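Local coordinates for protein alpha-rhamnosidase (Dictyoglomus thermophilum, PDB 6I60) that probably hydrolyses terminal non-reducing alpha-L-rhamnose residues from alpha-L-rhamnosides, at residues K181-S186 / G241-G246; K187-A192 / K236-G241; Y205-R210 / N315-D320; S286-Y291 / W324-L329. All coordinates share one frame; numbering follows the deposited sequence.

Contact 1 of 4, residues K181-S186 / G241-G246; sequences KSFSIS and GKNAIG
Phe-183 and Asn-243 form an antiparallel hydrogen-bonded pair where strand segments 181-184 and 242-246 run side by side, their axes 4.7 Å apart at the closest point and their directions 149° apart. Asn-243 N donates to Phe-183 O at 2.8 Å, while the return bond from Phe-183 N to Asn-243 O is weak. Beyond the strand end the ladder gains one more rung, Ile-185 N to Gly-241 O at 3.2 Å. Side chains of Phe-183 and Asn-243 share one face of the ladder. With chi1 at 60° the Phe-183 ring sits between its own backbone N and carbonyl carbon, turned across toward the other strand, and Asn-243 CB stands over its face in a CH-pi contact, 3.5 Å from the ring centroid. The amide of Asn-243 is tilted 66° from the ring plane, its ND2 lying 3.2 Å from Phe-183 CE2. Ile-245 CG2 meets the ring at its edge, 3.8 Å from Phe-183 CE1, and Ile-245 CD1 lies 3.6 Å from Lys-181 CB. An alanine at Phe-183 would remove the ring and would probably leave Asn-243 CB and Ile-245 CG2 without their apolar partner, opening a gap on that face of the strand pair. On the opposite face, Ser-182 OG has a weak bond to Asp-321. Phe-183 and Lys-181 also touch Ile-281 of strand 278-282, which belongs to another sheet, so this is an antiparallel strand pair whose inner face packs within a beta sandwich.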
loop_
_atom_site.group_PDB
_atom_site.type_symbol
_atom_site.label_atom_id
_atom_site.label_comp_id
_atom_site.label_asym_id
_atom_site.label_seq_id
_atom_site.Cartn_x
_atom_site.Cartn_y
_atom_site.Cartn_z
ATOM N N LYS A 181 5.563 -34.878 -3.791
ATOM C CA LYS A 181 5.144 -35.906 -2.849
ATOM C C LYS A 181 3.806 -36.463 -3.311
ATOM O O LYS A 181 2.933 -35.711 -3.751
ATOM C CB LYS A 181 5.039 -35.354 -1.421
ATOM C CG LYS A 181 4.291 -36.253 -0.447
ATOM C CD LYS A 181 5.234 -37.229 0.241
ATOM C CE LYS A 181 4.475 -38.392 0.859
ATOM N NZ LYS A 181 4.316 -39.521 -0.100
ATOM N N SER A 182 3.654 -37.780 -3.220
ATOM C CA SER A 182 2.443 -38.461 -3.652
ATOM C C SER A 182 1.686 -38.999 -2.446
ATOM O O SER A 182 2.292 -39.482 -1.483
ATOM C CB SER A 182 2.776 -39.600 -4.619
ATOM O OG SER A 182 4.016 -40.200 -4.287
ATOM N N PHE A 183 0.358 -38.906 -2.500
ATOM C CA PHE A 183 -0.504 -39.454 -1.465
ATOM C C PHE A 183 -1.747 -40.039 -2.119
ATOM O O PHE A 183 -2.072 -39.732 -3.269
ATOM C CB PHE A 183 -0.886 -38.399 -0.416
ATOM C CG PHE A 183 -1.630 -37.219 -0.974
ATOM C CD1 PHE A 183 -0.948 -36.175 -1.580
ATOM C CD2 PHE A 183 -3.010 -37.143 -0.877
ATOM C CE1 PHE A 183 -1.629 -35.084 -2.089
ATOM C CE2 PHE A 183 -3.697 -36.052 -1.381
ATOM C CZ PHE A 183 -3.005 -35.022 -1.988
ATOM N N SER A 184 -2.443 -40.893 -1.372
ATOM C CA SER A 184 -3.598 -41.618 -1.880
ATOM C C SER A 184 -4.852 -41.222 -1.113
ATOM O O SER A 184 -4.803 -40.974 0.096
ATOM C CB SER A 184 -3.382 -43.131 -1.784
ATOM O OG SER A 184 -2.727 -43.625 -2.940
ATOM N N ILE A 185 -5.976 -41.165 -1.826
ATOM C CA ILE A 185 -7.274 -40.836 -1.251
ATOM C C ILE A 185 -8.262 -41.929 -1.637
ATOM O O ILE A 185 -8.230 -42.438 -2.764
ATOM C CB ILE A 185 -7.775 -39.454 -1.724
ATOM C CG1 ILE A 185 -6.696 -38.387 -1.516
ATOM C CG2 ILE A 185 -9.050 -39.062 -0.995
ATOM C CD1 ILE A 185 -6.448 -38.041 -0.061
ATOM N N SER A 186 -9.136 -42.297 -0.699
ATOM C CA SER A 186 -10.147 -43.316 -0.959
ATOM C C SER A 186 -11.538 -42.810 -0.594
ATOM O O SER A 186 -12.379 -42.606 -1.476
ATOM C CB SER A 186 -9.823 -44.599 -0.191
ATOM O OG SER A 186 -9.223 -44.306 1.058
ATOM N N GLY A 241 -8.063 -41.617 -6.768
ATOM C CA GLY A 241 -6.976 -42.527 -6.452
ATOM C C GLY A 241 -5.654 -41.881 -6.086
ATOM O O GLY A 241 -5.492 -41.360 -4.979
ATOM N N LYS A 242 -4.691 -41.927 -7.002
ATOM C CA LYS A 242 -3.374 -41.366 -6.738
ATOM C C LYS A 242 -3.409 -39.847 -6.850
ATOM O O LYS A 242 -4.112 -39.285 -7.696
ATOM C CB LYS A 242 -2.341 -41.943 -7.706
ATOM C CG LYS A 242 -1.378 -42.931 -7.065
ATOM C CD LYS A 242 0.039 -42.744 -7.586
ATOM C CE LYS A 242 0.700 -44.081 -7.886
ATOM N NZ LYS A 242 1.963 -43.920 -8.661
ATOM N N ASN A 243 -2.651 -39.183 -5.983
ATOM C CA ASN A 243 -2.589 -37.731 -5.948
ATOM C C ASN A 243 -1.140 -37.278 -5.997
ATOM O O ASN A 243 -0.218 -38.023 -5.650
ATOM C CB ASN A 243 -3.258 -37.167 -4.694
ATOM C CG ASN A 243 -4.762 -37.150 -4.799
ATOM O OD1 ASN A 243 -5.360 -37.979 -5.484
ATOM N ND2 ASN A 243 -5.389 -36.199 -4.119
ATOM N N ALA A 244 -0.948 -36.033 -6.426
ATOM C CA ALA A 244 0.383 -35.460 -6.534
ATOM C C ALA A 244 0.315 -33.975 -6.213
ATOM O O ALA A 244 -0.655 -33.299 -6.566
ATOM C CB ALA A 244 0.974 -35.675 -7.932
ATOM N N ILE A 245 1.348 -33.479 -5.541
ATOM C CA ILE A 245 1.481 -32.060 -5.246
ATOM C C ILE A 245 2.804 -31.572 -5.820
ATOM O O ILE A 245 3.776 -32.328 -5.923
ATOM C CB ILE A 245 1.392 -31.775 -3.732
ATOM C CG1 ILE A 245 2.237 -32.775 -2.952
ATOM C CG2 ILE A 245 -0.044 -31.863 -3.259
ATOM C CD1 ILE A 245 3.647 -32.331 -2.734
ATOM N N GLY A 246 2.837 -30.294 -6.194
ATOM C CA GLY A 246 4.030 -29.717 -6.780
ATOM C C GLY A 246 4.373 -28.345 -6.237
ATOM O O GLY A 246 3.525 -27.448 -6.220
#

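Contact 2 of 4, residues K187-A192 / K236-G241; sequences KKIKRA and KNIRDG
Ile-238 fills the closely packed end of this contact, resting its branches on Ile-189 and Ala-192. Its CG2, anti to the backbone N (chi1 -77° for CG1), meets Ile-189 CG2 at 3.8 Å, and the Ile-189 CD1 methyl comes to 3.8 Å from Ile-238 CB, so the two side chains lie slantwise against each other. On the other branch, Ile-238 CG1 is 3.8 Å from Ala-192 CB. No hydrogen bond joins the two segments; apolar contact does the work here. Each segment serves a crossing between sheets of the beta sandwich: residues 187-192 lead out of strand 171-184 into strand 189-199, while the loop 236-241 leads from strand 226-233 to strand 242-250. At the start of strand 189-199, Lys-190 and Arg-191 together face Glu-272 in a classic beta bulge; Arg-191 points away from the 236-241 loop and forms salt bridges with Glu-272 and Glu-136. The solvent side is much looser. There the bent chain of Lys-188 curls over to bring NZ within 3.7 Å of Asp-240 OD1, a long salt bridge, with Arg-239 O at a similar 3.6 Å from the same NZ, and the Lys-188 and Asp-240 side chains both lie exposed at the surface.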
loop_
_atom_site.group_PDB
_atom_site.type_symbol
_atom_site.label_atom_id
_atom_site.label_comp_id
_atom_site.label_asym_id
_atom_site.label_seq_id
_atom_site.Cartn_x
_atom_site.Cartn_y
_atom_site.Cartn_z
ATOM N N LYS A 187 -11.791 -42.612 0.699
ATOM C CA LYS A 187 -13.060 -42.059 1.150
ATOM C C LYS A 187 -13.230 -40.631 0.641
ATOM O O LYS A 187 -12.261 -39.880 0.500
ATOM C CB LYS A 187 -13.141 -42.085 2.676
ATOM N N LYS A 188 -14.478 -40.251 0.367
ATOM C CA LYS A 188 -14.712 -38.971 -0.286
ATOM C C LYS A 188 -14.512 -37.812 0.679
ATOM O O LYS A 188 -14.921 -37.863 1.842
ATOM C CB LYS A 188 -16.106 -38.912 -0.917
ATOM C CG LYS A 188 -16.241 -39.673 -2.253
ATOM C CD LYS A 188 -14.950 -39.741 -3.117
ATOM C CE LYS A 188 -14.383 -38.396 -3.604
ATOM N NZ LYS A 188 -12.896 -38.503 -3.708
ATOM N N ILE A 189 -13.873 -36.760 0.171
ATOM C CA ILE A 189 -13.444 -35.649 1.004
ATOM C C ILE A 189 -14.628 -34.747 1.335
ATOM O O ILE A 189 -15.628 -34.687 0.615
ATOM C CB ILE A 189 -12.322 -34.856 0.311
ATOM C CG1 ILE A 189 -12.769 -34.434 -1.088
ATOM C CG2 ILE A 189 -11.047 -35.679 0.227
ATOM C CD1 ILE A 189 -12.213 -33.112 -1.520
ATOM N N LYS A 190 -14.502 -34.036 2.451
ATOM C CA LYS A 190 -15.411 -32.960 2.819
ATOM C C LYS A 190 -14.816 -31.587 2.540
ATOM O O LYS A 190 -15.518 -30.698 2.050
ATOM C CB LYS A 190 -15.787 -33.069 4.300
ATOM C CG LYS A 190 -16.960 -32.197 4.718
ATOM C CD LYS A 190 -17.583 -32.695 6.013
ATOM C CE LYS A 190 -16.896 -32.090 7.226
ATOM N NZ LYS A 190 -17.148 -32.878 8.468
ATOM N N ARG A 191 -13.530 -31.407 2.833
ATOM C CA ARG A 191 -12.817 -30.172 2.541
ATOM C C ARG A 191 -11.325 -30.468 2.560
ATOM O O ARG A 191 -10.878 -31.459 3.143
ATOM C CB ARG A 191 -13.161 -29.066 3.544
ATOM C CG ARG A 191 -12.476 -29.225 4.888
ATOM C CD ARG A 191 -12.483 -27.926 5.672
ATOM N NE ARG A 191 -12.324 -28.161 7.104
ATOM C CZ ARG A 191 -11.734 -27.315 7.940
ATOM N NH1 ARG A 191 -11.242 -26.169 7.489
ATOM N NH2 ARG A 191 -11.635 -27.614 9.228
ATOM N N ALA A 192 -10.558 -29.595 1.909
ATOM C CA ALA A 192 -9.111 -29.739 1.850
ATOM C C ALA A 192 -8.459 -28.375 1.989
ATOM O O ALA A 192 -8.913 -27.395 1.393
ATOM C CB ALA A 192 -8.662 -30.404 0.542
ATOM N N LYS A 236 -11.809 -28.937 -4.238
ATOM C CA LYS A 236 -12.175 -29.447 -5.554
ATOM C C LYS A 236 -10.942 -29.668 -6.421
ATOM O O LYS A 236 -10.969 -29.410 -7.629
ATOM C CB LYS A 236 -13.146 -28.487 -6.250
ATOM C CG LYS A 236 -14.515 -28.379 -5.586
ATOM C CD LYS A 236 -15.005 -29.727 -5.079
ATOM C CE LYS A 236 -16.413 -30.022 -5.570
ATOM N NZ LYS A 236 -16.587 -31.459 -5.921
ATOM N N ASN A 237 -9.856 -30.143 -5.809
ATOM C CA ASN A 237 -8.641 -30.473 -6.542
ATOM C C ASN A 237 -8.068 -31.821 -6.123
ATOM O O ASN A 237 -6.961 -32.164 -6.556
ATOM C CB ASN A 237 -7.572 -29.387 -6.343
ATOM C CG ASN A 237 -7.835 -28.145 -7.169
ATOM O OD1 ASN A 237 -7.773 -27.026 -6.662
ATOM N ND2 ASN A 237 -8.118 -28.336 -8.454
ATOM N N ILE A 238 -8.786 -32.598 -5.314
ATOM C CA ILE A 238 -8.194 -33.749 -4.642
ATOM C C ILE A 238 -8.202 -35.015 -5.502
ATOM O O ILE A 238 -7.292 -35.842 -5.377
ATOM C CB ILE A 238 -8.914 -33.971 -3.298
ATOM C CG1 ILE A 238 -8.430 -32.947 -2.269
ATOM C CG2 ILE A 238 -8.703 -35.384 -2.765
ATOM C CD1 ILE A 238 -6.923 -32.784 -2.227
ATOM N N ARG A 239 -9.197 -35.180 -6.379
ATOM C CA ARG A 239 -9.318 -36.368 -7.224
ATOM C C ARG A 239 -9.557 -37.611 -6.371
ATOM O O ARG A 239 -9.771 -37.507 -5.159
ATOM C CB ARG A 239 -8.074 -36.543 -8.106
ATOM C CG ARG A 239 -8.324 -37.173 -9.466
ATOM C CD ARG A 239 -7.009 -37.516 -10.152
ATOM N NE ARG A 239 -7.186 -37.812 -11.570
ATOM C CZ ARG A 239 -7.400 -36.895 -12.510
ATOM N NH1 ARG A 239 -7.464 -35.609 -12.188
ATOM N NH2 ARG A 239 -7.550 -37.263 -13.775
ATOM N N ASP A 240 -9.529 -38.790 -6.990
ATOM C CA ASP A 240 -9.830 -40.018 -6.265
ATOM C C ASP A 240 -8.567 -40.770 -5.871
ATOM O O ASP A 240 -8.051 -40.583 -4.765
ATOM C CB ASP A 240 -10.740 -40.924 -7.097
ATOM C CG ASP A 240 -11.429 -41.983 -6.258
ATOM O OD1 ASP A 240 -11.683 -41.727 -5.062
ATOM O OD2 ASP A 240 -11.714 -43.074 -6.793
ATOM N N GLY A 241 -8.063 -41.617 -6.768
ATOM C CA GLY A 241 -6.976 -42.527 -6.452
ATOM C C GLY A 241 -5.654 -41.881 -6.086
ATOM O O GLY A 241 -5.492 -41.360 -4.979
#

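Contact 3 of 4, residues Y205-R210 / N315-D320; sequences YINGER and NLPDFD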
loop_
_atom_site.group_PDB
_atom_site.type_symbol
_atom_site.label_atom_id
_atom_site.label_comp_id
_atom_site.label_asym_id
_atom_site.label_seq_id
_atom_site.Cartn_x
_atom_site.Cartn_y
_atom_site.Cartn_z
ATOM N N TYR A 205 1.276 -26.578 -6.985
ATOM C CA TYR A 205 0.520 -27.360 -7.951
ATOM C C TYR A 205 -0.045 -28.597 -7.269
ATOM O O TYR A 205 0.614 -29.201 -6.418
ATOM C CB TYR A 205 1.390 -27.779 -9.143
ATOM C CG TYR A 205 1.824 -26.628 -10.020
ATOM C CD1 TYR A 205 1.030 -26.193 -11.072
ATOM C CD2 TYR A 205 3.030 -25.976 -9.796
ATOM C CE1 TYR A 205 1.422 -25.141 -11.876
ATOM C CE2 TYR A 205 3.430 -24.923 -10.596
ATOM C CZ TYR A 205 2.622 -24.510 -11.634
ATOM O OH TYR A 205 3.017 -23.461 -12.433
ATOM N N ILE A 206 -1.269 -28.967 -7.644
ATOM C CA ILE A 206 -1.919 -30.168 -7.129
ATOM C C ILE A 206 -2.568 -30.886 -8.302
ATOM O O ILE A 206 -3.479 -30.343 -8.938
ATOM C CB ILE A 206 -2.967 -29.854 -6.046
ATOM C CG1 ILE A 206 -2.276 -29.516 -4.725
ATOM C CG2 ILE A 206 -3.915 -31.030 -5.865
ATOM C CD1 ILE A 206 -3.201 -29.510 -3.530
ATOM N N ASN A 207 -2.096 -32.100 -8.596
ATOM C CA ASN A 207 -2.617 -32.917 -9.691
ATOM C C ASN A 207 -2.523 -32.199 -11.036
ATOM O O ASN A 207 -3.335 -32.430 -11.935
ATOM C CB ASN A 207 -4.059 -33.358 -9.419
ATOM C CG ASN A 207 -4.161 -34.331 -8.259
ATOM O OD1 ASN A 207 -3.351 -35.249 -8.131
ATOM N ND2 ASN A 207 -5.160 -34.133 -7.407
ATOM N N GLY A 208 -1.535 -31.314 -11.181
ATOM C CA GLY A 208 -1.243 -30.668 -12.439
ATOM C C GLY A 208 -1.741 -29.242 -12.561
ATOM O O GLY A 208 -1.273 -28.514 -13.444
ATOM N N GLU A 209 -2.668 -28.824 -11.707
ATOM C CA GLU A 209 -3.273 -27.503 -11.806
ATOM C C GLU A 209 -2.623 -26.540 -10.821
ATOM O O GLU A 209 -2.325 -26.908 -9.681
ATOM C CB GLU A 209 -4.779 -27.575 -11.545
ATOM C CG GLU A 209 -5.518 -28.555 -12.440
ATOM C CD GLU A 209 -6.554 -29.360 -11.684
ATOM O OE1 GLU A 209 -7.699 -29.467 -12.170
ATOM O OE2 GLU A 209 -6.222 -29.888 -10.602
ATOM N N ARG A 210 -2.400 -25.308 -11.273
ATOM C CA ARG A 210 -1.916 -24.260 -10.386
ATOM C C ARG A 210 -3.003 -23.886 -9.387
ATOM O O ARG A 210 -4.193 -23.877 -9.713
ATOM C CB ARG A 210 -1.487 -23.035 -11.192
ATOM C CG ARG A 210 -0.415 -22.189 -10.525
ATOM C CD ARG A 210 -0.457 -20.765 -11.053
ATOM N NE ARG A 210 0.736 -19.996 -10.711
ATOM C CZ ARG A 210 0.771 -19.047 -9.777
ATOM N NH1 ARG A 210 1.898 -18.392 -9.539
ATOM N NH2 ARG A 210 -0.322 -18.754 -9.082
ATOM N N ASN A 315 4.069 -33.037 -12.034
ATOM C CA ASN A 315 3.177 -32.796 -10.904
ATOM C C ASN A 315 1.796 -33.406 -11.119
ATOM O O ASN A 315 0.780 -32.741 -10.897
ATOM C CB ASN A 315 3.050 -31.291 -10.642
ATOM C CG ASN A 315 2.735 -30.501 -11.902
ATOM O OD1 ASN A 315 2.410 -31.072 -12.944
ATOM N ND2 ASN A 315 2.828 -29.179 -11.809
ATOM N N LEU A 316 1.747 -34.666 -11.542
ATOM C CA LEU A 316 0.497 -35.361 -11.815
ATOM C C LEU A 316 0.562 -36.767 -11.223
ATOM O O LEU A 316 1.652 -37.327 -11.084
ATOM C CB LEU A 316 0.199 -35.431 -13.322
ATOM C CG LEU A 316 0.211 -34.074 -14.027
ATOM C CD1 LEU A 316 1.567 -33.826 -14.604
ATOM C CD2 LEU A 316 -0.852 -33.975 -15.108
ATOM N N PRO A 317 -0.604 -37.347 -10.860
ATOM C CA PRO A 317 -0.612 -38.595 -10.074
ATOM C C PRO A 317 0.297 -39.697 -10.595
ATOM O O PRO A 317 1.276 -40.061 -9.936
ATOM C CB PRO A 317 -2.082 -39.027 -10.140
ATOM C CG PRO A 317 -2.834 -37.754 -10.272
ATOM C CD PRO A 317 -1.967 -36.833 -11.089
ATOM N N ASP A 318 -0.014 -40.241 -11.767
ATOM C CA ASP A 318 0.757 -41.346 -12.330
ATOM C C ASP A 318 2.034 -40.788 -12.947
ATOM O O ASP A 318 2.077 -40.417 -14.120
ATOM C CB ASP A 318 -0.074 -42.113 -13.351
ATOM C CG ASP A 318 -1.261 -42.813 -12.721
ATOM O OD1 ASP A 318 -2.410 -42.406 -12.996
ATOM O OD2 ASP A 318 -1.045 -43.768 -11.944
ATOM N N PHE A 319 3.091 -40.726 -12.138
ATOM C CA PHE A 319 4.384 -40.240 -12.597
ATOM C C PHE A 319 5.481 -40.985 -11.854
ATOM O O PHE A 319 5.366 -41.233 -10.650
ATOM C CB PHE A 319 4.528 -38.728 -12.382
ATOM C CG PHE A 319 5.893 -38.191 -12.723
ATOM C CD1 PHE A 319 6.747 -37.749 -11.727
ATOM C CD2 PHE A 319 6.321 -38.132 -14.039
ATOM C CE1 PHE A 319 8.002 -37.256 -12.036
ATOM C CE2 PHE A 319 7.572 -37.639 -14.356
ATOM C CZ PHE A 319 8.414 -37.201 -13.353
ATOM N N ASP A 320 6.542 -41.340 -12.580
ATOM C CA ASP A 320 7.675 -42.043 -11.991
ATOM C C ASP A 320 8.369 -41.167 -10.956
ATOM O O ASP A 320 9.347 -40.480 -11.269
ATOM C CB ASP A 320 8.663 -42.475 -13.075
ATOM C CG ASP A 320 9.366 -43.774 -12.738
ATOM O OD1 ASP A 320 8.681 -44.816 -12.654
ATOM O OD2 ASP A 320 10.602 -43.752 -12.557
#
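In Asn-315 a chi1 of 50° tucks CG over the residue's own backbone, between N and C, and sends ND2 against Tyr-205, 3.3 Å from Tyr-205 CG. The amide comes in obliquely, its plane 50° from that of the ring. On the other branch, Asn-315 OD1 lies 3.7 Å from Gly-208 CA. Without the amide, as with an alanine here, the root of the Tyr-205 ring and Gly-208 CA would probably face a gap. Gly-208 N also approaches Asn-315 O, but the angle is too poor for a hydrogen bond. Leu-316 CG adds an apolar contact, 4.0 Å from Gly-208 CA. Asn-207 turns its OD1 across Pro-317, 3.3 Å from Pro-317 CG. That amide is held at both ends from nearby chain: OD1 accepts from Ala-244 N, and ND2 donates to Asn-237 O. Asn-207 and Gly-208 occupy the two central positions of a type I' turn from Ile-206 to Glu-209, a turn in which Asn-Gly is a classic pair. The turn makes the tight hairpin between strands 201-206 and 209-210, beside strand 242-250, whose Lys-242 is touched by Pro-317; segment 315-320 belongs to the loop between strands 302-306 and 325-329.

Contact 4 of 4, residues S286-Y291 / W324-L329; sequences SWKTTY and WENAIL
Trp-287 O accepts from Ala-327 N at 2.9 Å and Thr-289 N donates to Glu-325 O at 2.9 Å, bracketing the antiparallel non-hydrogen-bonded pair Lys-288 and Asn-326, although the touching parts of the segments run 117° apart end to end. Trp-324 carries the side-chain packing. Over one face of its six-membered ring stands Thr-290 CG2 in a CH-pi contact, 3.2 Å from the centroid and on the ring normal. The Thr-290 hydroxyl swings opposite the backbone N (chi1 167°) and bonds Tyr-291 O, and the methyl is the branch that meets the indole. Lys-288 CB touches Trp-324 CE3 at 3.5 Å, and the bent chain doubles back so that NZ donates to Trp-324 O, tilted 27° from the carbonyl plane; Asp-321 O is a weak second acceptor. Lys-288 CE also passes 3.2 Å from Asn-326 OD1, and Asn-326 ND2 bonds Glu-285 O. Thr-289 CG2 lies 3.6 Å from Glu-325 OE1, while Glu-325 OE2 makes a salt bridge with Lys-152. Strand 288-298 is flanked on its other edge by strand 171-184, where Met-178 O accepts from Thr-289 OG1; strand 150-151 pairs with strand 325-329, and Trp-287 reaches Leu-265 and Ile-267 of strand 264-273.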
loop_
_atom_site.group_PDB
_atom_site.type_symbol
_atom_site.label_atom_id
_atom_site.label_comp_id
_atom_site.label_asym_id
_atom_site.label_seq_id
_atom_site.Cartn_x
_atom_site.Cartn_y
_atom_site.Cartn_z
ATOM N N SER A 286 10.441 -38.051 2.933
ATOM C CA SER A 286 9.811 -38.875 1.909
ATOM C C SER A 286 9.523 -38.098 0.631
ATOM O O SER A 286 9.053 -38.695 -0.345
ATOM C CB SER A 286 8.517 -39.487 2.451
ATOM O OG SER A 286 7.454 -38.548 2.427
ATOM N N TRP A 287 9.796 -36.796 0.613
ATOM C CA TRP A 287 9.568 -35.977 -0.568
ATOM C C TRP A 287 10.719 -36.123 -1.553
ATOM O O TRP A 287 11.887 -36.204 -1.161
ATOM C CB TRP A 287 9.418 -34.508 -0.179
ATOM C CG TRP A 287 8.115 -34.173 0.464
ATOM C CD1 TRP A 287 7.512 -34.836 1.492
ATOM C CD2 TRP A 287 7.253 -33.081 0.130
ATOM N NE1 TRP A 287 6.325 -34.227 1.816
ATOM C CE2 TRP A 287 6.143 -33.145 0.994
ATOM C CE3 TRP A 287 7.311 -32.056 -0.819
ATOM C CZ2 TRP A 287 5.101 -32.225 0.939
ATOM C CZ3 TRP A 287 6.279 -31.142 -0.870
ATOM C CH2 TRP A 287 5.188 -31.233 0.003
ATOM N N LYS A 288 10.382 -36.148 -2.835
ATOM C CA LYS A 288 11.390 -36.149 -3.882
ATOM C C LYS A 288 11.655 -34.724 -4.352
ATOM O O LYS A 288 10.849 -33.814 -4.141
ATOM C CB LYS A 288 10.949 -37.028 -5.052
ATOM C CG LYS A 288 10.968 -38.515 -4.742
ATOM C CD LYS A 288 12.264 -38.926 -4.061
ATOM C CE LYS A 288 12.521 -40.416 -4.219
ATOM N NZ LYS A 288 13.124 -40.743 -5.541
ATOM N N THR A 289 12.807 -34.534 -4.990
ATOM C CA THR A 289 13.211 -33.198 -5.399
ATOM C C THR A 289 14.175 -33.290 -6.572
ATOM O O THR A 289 14.869 -34.296 -6.746
ATOM C CB THR A 289 13.852 -32.430 -4.235
ATOM O OG1 THR A 289 14.118 -31.083 -4.641
ATOM C CG2 THR A 289 15.146 -33.100 -3.799
ATOM N N THR A 290 14.206 -32.226 -7.372
ATOM C CA THR A 290 15.033 -32.173 -8.572
ATOM C C THR A 290 15.112 -30.729 -9.049
ATOM O O THR A 290 14.424 -29.842 -8.535
ATOM C CB THR A 290 14.471 -33.061 -9.683
ATOM O OG1 THR A 290 15.120 -32.746 -10.920
ATOM C CG2 THR A 290 12.985 -32.817 -9.837
ATOM N N TYR A 291 15.963 -30.506 -10.048
ATOM C CA TYR A 291 16.057 -29.228 -10.736
ATOM C C TYR A 291 15.279 -29.305 -12.042
ATOM O O TYR A 291 15.274 -30.341 -12.712
ATOM C CB TYR A 291 17.514 -28.852 -11.012
ATOM C CG TYR A 291 18.201 -28.166 -9.852
ATOM C CD1 TYR A 291 17.477 -27.405 -8.944
ATOM C CD2 TYR A 291 19.573 -28.281 -9.665
ATOM C CE1 TYR A 291 18.100 -26.778 -7.880
ATOM C CE2 TYR A 291 20.204 -27.657 -8.605
ATOM C CZ TYR A 291 19.464 -26.906 -7.718
ATOM O OH TYR A 291 20.092 -26.284 -6.663
ATOM N N TRP A 324 14.615 -39.556 -8.486
ATOM C CA TRP A 324 14.846 -38.257 -7.876
ATOM C C TRP A 324 15.525 -38.444 -6.526
ATOM O O TRP A 324 15.307 -39.445 -5.836
ATOM C CB TRP A 324 13.534 -37.486 -7.677
ATOM C CG TRP A 324 12.853 -37.031 -8.940
ATOM C CD1 TRP A 324 13.106 -37.455 -10.213
ATOM C CD2 TRP A 324 11.797 -36.064 -9.042
ATOM N NE1 TRP A 324 12.275 -36.812 -11.100
ATOM C CE2 TRP A 324 11.462 -35.954 -10.407
ATOM C CE3 TRP A 324 11.103 -35.282 -8.112
ATOM C CZ2 TRP A 324 10.465 -35.093 -10.864
ATOM C CZ3 TRP A 324 10.113 -34.427 -8.570
ATOM C CH2 TRP A 324 9.805 -34.341 -9.931
ATOM N N GLU A 325 16.351 -37.472 -6.152
ATOM C CA GLU A 325 16.946 -37.473 -4.826
ATOM C C GLU A 325 15.913 -37.051 -3.790
ATOM O O GLU A 325 14.973 -36.308 -4.084
ATOM C CB GLU A 325 18.159 -36.541 -4.774
ATOM C CG GLU A 325 17.902 -35.139 -5.308
ATOM C CD GLU A 325 18.805 -34.095 -4.674
ATOM O OE1 GLU A 325 18.672 -33.851 -3.456
ATOM O OE2 GLU A 325 19.649 -33.516 -5.394
ATOM N N ASN A 326 16.088 -37.541 -2.568
ATOM C CA ASN A 326 15.167 -37.214 -1.493
ATOM C C ASN A 326 15.535 -35.876 -0.861
ATOM O O ASN A 326 16.699 -35.464 -0.859
ATOM C CB ASN A 326 15.167 -38.314 -0.430
ATOM C CG ASN A 326 14.414 -39.558 -0.874
ATOM O OD1 ASN A 326 14.749 -40.174 -1.887
ATOM N ND2 ASN A 326 13.394 -39.935 -0.112
ATOM N N ALA A 327 14.526 -35.195 -0.327
ATOM C CA ALA A 327 14.757 -33.936 0.361
ATOM C C ALA A 327 15.362 -34.183 1.740
ATOM O O ALA A 327 15.232 -35.263 2.323
ATOM C CB ALA A 327 13.455 -33.144 0.493
ATOM N N ILE A 328 16.035 -33.158 2.261
ATOM C CA ILE A 328 16.656 -33.213 3.576
ATOM C C ILE A 328 16.018 -32.150 4.464
ATOM O O ILE A 328 15.318 -31.252 3.996
ATOM C CB ILE A 328 18.185 -33.029 3.510
ATOM C CG1 ILE A 328 18.543 -31.550 3.372
ATOM C CG2 ILE A 328 18.771 -33.828 2.357
ATOM C CD1 ILE A 328 20.028 -31.280 3.431
ATOM N N LEU A 329 16.267 -32.269 5.765
ATOM C CA LEU A 329 15.742 -31.303 6.720
ATOM C C LEU A 329 16.444 -29.961 6.561
ATOM O O LEU A 329 17.639 -29.896 6.263
ATOM C CB LEU A 329 15.918 -31.808 8.152
ATOM C CG LEU A 329 15.026 -32.953 8.634
ATOM C CD1 LEU A 329 13.617 -32.828 8.072
ATOM C CD2 LEU A 329 15.643 -34.292 8.275
#

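All four contacts lie in the sandwich region of the alpha-L-rhamnosidase N-terminal domain family, well away from the centre of the chain. Contact 1 joins strands 171-184 and 242-250. Contact 3, about 8 Å away centre to centre, adds strand 201-206 on one flank, and contact 4, about 16 Å away, adds strands 288-298 and 325-329 on the other. Contact 2, nested along the chain inside contact 1 and sharing Gly-241 with it, leads to the other sheet; its centre is about 25 Å from contact 4, with no touch between them. Contact 3 crosses contacts 1, 2 and 4 in sequence, so distant parts of the chain are interlaced in one compact beta region.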